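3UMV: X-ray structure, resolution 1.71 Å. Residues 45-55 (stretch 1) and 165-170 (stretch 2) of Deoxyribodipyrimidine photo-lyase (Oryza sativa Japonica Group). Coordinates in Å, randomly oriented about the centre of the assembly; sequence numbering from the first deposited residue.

Stretch 1 45-55: LRDQRLADNWA
Stretch 2, residues 165-170: QVDAHN

Residues 45-55 form an irregular loop that enters a helix at Trp-54, and residues 165-170 are the end of a strand (165-166) followed by loop. The register is antiparallel in sense: the CA atoms of Ala-55 and Val-166 lie 5.2 Å apart, those of Trp-54 and Ala-168 4.9 Å, and those of Asp-47 and His-169 6.7 Å. The contact buries 448 Å², both sides summed.

His-169 anchors the polar end. Its chi1 of -148° lies between wells and its chi2 is 78°, which present the ring edge to Asp-47 and one face to Arg-46. At the edge, His-169 ND1 donates to Asp-47 OD2 (2.7 Å, 153°). Over one face lies the guanidinium of Arg-46, extended with chi1 to chi3 all t and chi4 179°; the planes are 8° apart, the centres 3.7 Å, and Arg-46 CZ sits 3.4 Å from His-169 CD2. Arg-46 CD adds a CH-pi contact, 3.8 Å from the His-169 ring centroid. Flat stacking leaves the guanidinium nitrogens free in its own plane, and NH1 and NH2 bond elsewhere in the structure.

Asp-47 (phi/psi -112/84, chi1 m, chi2 100°) uses both carboxylate oxygens. Asp-47 OD2 also receives Arg-49 NH1 at 3.0 Å in a salt bridge, while Asp-47 OD1 accepts from water 1 (2.6 Å), which in turn accepts from Ala-168 N (3.0 Å). Arg-49, on an extended backbone (-161/153), has chi1 p, chi2 and chi3 t and chi4 -87°. This turns its guanidinium so that Arg-49 NE and NH2 both reach Asp-52 O (3.1 Å each), and Arg-49 NH2 also donates to Ala-168 O (2.9 Å, 132°), an acceptor near the guanidinium plane. Water 2 reinforces this corner, donating to Ala-168 O (2.6 Å) and Asp-52 O (3.0 Å) and accepting from Trp-54 N (2.9 Å).

Asp-52 adopts a left-handed backbone (51/43) before Asn-53, the helix N-cap. With chi1 t and chi2 -31°, Asn-53 OD1 accepts a weak capping bond from Ala-55 N (2.9 Å), and Asn-53 ND2 donates to Arg-49 O (3.0 Å).

The apolar end is compact. Ala-168 CB points toward stretch 1, 3.6 Å from Asn-53 OD1 and 4.0 Å from Ala-55 CB. Val-166 (chi1 t) brings CG1 to 3.8 Å from Trp-54 CB, and its CB lies 3.9 Å from Ala-55 CB. Trp-54 (chi1 m, chi2 119°) meets Val-166 through its CB, while the indole extends beyond that contact and NE1 is hydrogen-bonded elsewhere in the structure.

The CA-to-CB bond of Asp-167 (chi1 t, chi2 -18°) points away, though the side chain's end comes nearer to stretch 1, and it braces its own loop: Asp-167 OD1 accepts from His-169 N (3.0 Å) and Asn-170 N (2.9 Å), and Asp-167 OD2 from Asn-170 ND2 (2.9 Å).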

# COMPACT_ATOMS: atom_id res chain seq x y z
N LEU A 45 -0.62 2.90 -12.03
CA LEU A 45 -0.23 3.72 -10.89
C LEU A 45 -0.02 2.88 -9.64
O LEU A 45 1.10 2.78 -9.15
CB LEU A 45 -1.23 4.85 -10.64
CG LEU A 45 -0.75 5.93 -9.67
CD1 LEU A 45 -1.45 7.24 -10.02
CD2 LEU A 45 -0.99 5.54 -8.21
N ARG A 46 -1.09 2.27 -9.13
CA ARG A 46 -0.96 1.48 -7.91
C ARG A 46 -0.36 0.10 -8.13
O ARG A 46 0.32 -0.43 -7.25
CB ARG A 46 -2.29 1.35 -7.18
CG ARG A 46 -2.14 0.90 -5.73
CD ARG A 46 -3.49 0.73 -5.10
NE ARG A 46 -3.42 0.50 -3.66
CZ ARG A 46 -4.50 0.34 -2.91
NH1 ARG A 46 -5.71 0.42 -3.48
NH2 ARG A 46 -4.40 0.14 -1.61
N ASP A 47 -0.60 -0.48 -9.30
CA ASP A 47 -0.24 -1.88 -9.47
C ASP A 47 0.91 -2.06 -10.45
O ASP A 47 0.71 -2.33 -11.64
CB ASP A 47 -1.49 -2.69 -9.83
CG ASP A 47 -2.53 -2.65 -8.72
OD1 ASP A 47 -3.49 -1.87 -8.85
OD2 ASP A 47 -2.37 -3.36 -7.69
N GLN A 48 2.12 -1.90 -9.92
CA GLN A 48 3.34 -1.84 -10.71
C GLN A 48 3.90 -3.22 -11.01
O GLN A 48 4.97 -3.61 -10.50
CB GLN A 48 4.35 -0.94 -10.00
CG GLN A 48 3.82 0.48 -9.85
CD GLN A 48 4.46 1.24 -8.71
OE1 GLN A 48 5.63 1.04 -8.38
NE2 GLN A 48 3.69 2.14 -8.10
N ARG A 49 3.16 -3.95 -11.84
CA ARG A 49 3.46 -5.32 -12.23
C ARG A 49 2.70 -5.66 -13.51
O ARG A 49 1.65 -5.09 -13.80
CB ARG A 49 3.07 -6.31 -11.12
CG ARG A 49 1.56 -6.50 -10.97
CD ARG A 49 1.19 -7.36 -9.75
NE ARG A 49 -0.27 -7.40 -9.62
CZ ARG A 49 -0.99 -6.50 -8.97
NH1 ARG A 49 -0.41 -5.51 -8.29
NH2 ARG A 49 -2.31 -6.61 -8.97
N LEU A 50 3.26 -6.59 -14.29
CA LEU A 50 2.59 -7.07 -15.49
C LEU A 50 1.79 -8.34 -15.21
O LEU A 50 0.76 -8.57 -15.85
CB LEU A 50 3.60 -7.31 -16.62
CG LEU A 50 4.45 -6.08 -16.94
CD1 LEU A 50 5.53 -6.42 -17.97
CD2 LEU A 50 3.55 -4.94 -17.41
N ALA A 51 2.22 -9.16 -14.26
CA ALA A 51 1.51 -10.40 -13.97
C ALA A 51 0.36 -10.14 -13.01
O ALA A 51 0.40 -9.19 -12.22
CB ALA A 51 2.46 -11.45 -13.39
N ASP A 52 -0.66 -10.98 -13.07
CA ASP A 52 -1.73 -10.95 -12.07
C ASP A 52 -2.31 -9.54 -11.87
O ASP A 52 -2.59 -9.12 -10.74
CB ASP A 52 -1.20 -11.46 -10.73
CG ASP A 52 -0.64 -12.86 -10.82
OD1 ASP A 52 0.32 -13.17 -10.08
OD2 ASP A 52 -1.16 -13.66 -11.63
N ASN A 53 -2.53 -8.83 -12.97
CA ASN A 53 -2.96 -7.45 -12.91
C ASN A 53 -4.28 -7.26 -13.67
O ASN A 53 -4.29 -7.22 -14.89
CB ASN A 53 -1.85 -6.55 -13.47
CG ASN A 53 -2.19 -5.07 -13.38
OD1 ASN A 53 -3.36 -4.70 -13.44
ND2 ASN A 53 -1.18 -4.23 -13.22
N TRP A 54 -5.40 -7.17 -12.95
CA TRP A 54 -6.70 -7.10 -13.62
C TRP A 54 -6.87 -5.88 -14.51
O TRP A 54 -7.61 -5.94 -15.48
CB TRP A 54 -7.87 -7.19 -12.65
CG TRP A 54 -8.04 -8.53 -11.99
CD1 TRP A 54 -7.98 -8.81 -10.65
CD2 TRP A 54 -8.31 -9.78 -12.64
NE1 TRP A 54 -8.19 -10.15 -10.43
CE2 TRP A 54 -8.37 -10.77 -11.63
CE3 TRP A 54 -8.47 -10.16 -13.98
CZ2 TRP A 54 -8.63 -12.12 -11.92
CZ3 TRP A 54 -8.71 -11.51 -14.27
CH2 TRP A 54 -8.79 -12.47 -13.23
N ALA A 55 -6.19 -4.79 -14.18
CA ALA A 55 -6.35 -3.57 -14.97
C ALA A 55 -5.68 -3.77 -16.32
O ALA A 55 -6.25 -3.44 -17.35
CB ALA A 55 -5.77 -2.38 -14.23
N GLN A 165 -12.05 2.34 -14.91
CA GLN A 165 -11.19 2.07 -13.76
C GLN A 165 -11.40 0.64 -13.28
O GLN A 165 -12.52 0.16 -13.17
CB GLN A 165 -11.49 3.02 -12.62
CG GLN A 165 -10.66 2.76 -11.37
CD GLN A 165 -10.90 3.80 -10.31
OE1 GLN A 165 -12.05 4.10 -9.98
NE2 GLN A 165 -9.83 4.37 -9.79
N VAL A 166 -10.30 -0.04 -12.99
CA VAL A 166 -10.38 -1.43 -12.58
C VAL A 166 -9.73 -1.54 -11.20
O VAL A 166 -8.64 -1.02 -11.00
CB VAL A 166 -9.63 -2.34 -13.59
CG1 VAL A 166 -9.62 -3.79 -13.09
CG2 VAL A 166 -10.28 -2.25 -14.96
N ASP A 167 -10.41 -2.17 -10.25
CA ASP A 167 -9.75 -2.50 -9.00
C ASP A 167 -8.86 -3.71 -9.22
O ASP A 167 -9.35 -4.85 -9.32
CB ASP A 167 -10.75 -2.76 -7.88
CG ASP A 167 -10.08 -2.91 -6.51
OD1 ASP A 167 -8.87 -3.16 -6.45
OD2 ASP A 167 -10.80 -2.79 -5.50
N ALA A 168 -7.56 -3.45 -9.32
CA ALA A 168 -6.57 -4.49 -9.53
C ALA A 168 -5.86 -4.86 -8.23
O ALA A 168 -5.03 -5.77 -8.22
CB ALA A 168 -5.53 -4.05 -10.58
N HIS A 169 -6.16 -4.15 -7.16
CA HIS A 169 -5.42 -4.32 -5.91
C HIS A 169 -6.13 -5.22 -4.90
O HIS A 169 -5.49 -5.93 -4.12
CB HIS A 169 -5.17 -2.96 -5.26
CG HIS A 169 -3.88 -2.88 -4.50
ND1 HIS A 169 -2.65 -2.73 -5.11
CD2 HIS A 169 -3.63 -2.91 -3.17
CE1 HIS A 169 -1.70 -2.67 -4.20
NE2 HIS A 169 -2.27 -2.78 -3.01
N ASN A 170 -7.45 -5.20 -4.90
CA ASN A 170 -8.21 -5.95 -3.92
C ASN A 170 -8.76 -7.23 -4.54
O ASN A 170 -9.07 -7.26 -5.72
CB ASN A 170 -9.36 -5.10 -3.39
CG ASN A 170 -8.89 -3.89 -2.60
OD1 ASN A 170 -8.16 -4.04 -1.62
ND2 ASN A 170 -9.26 -2.69 -3.05
O HOH W 1 -5.90 -1.15 -8.22
O HOH W 2 -5.06 -7.55 -10.12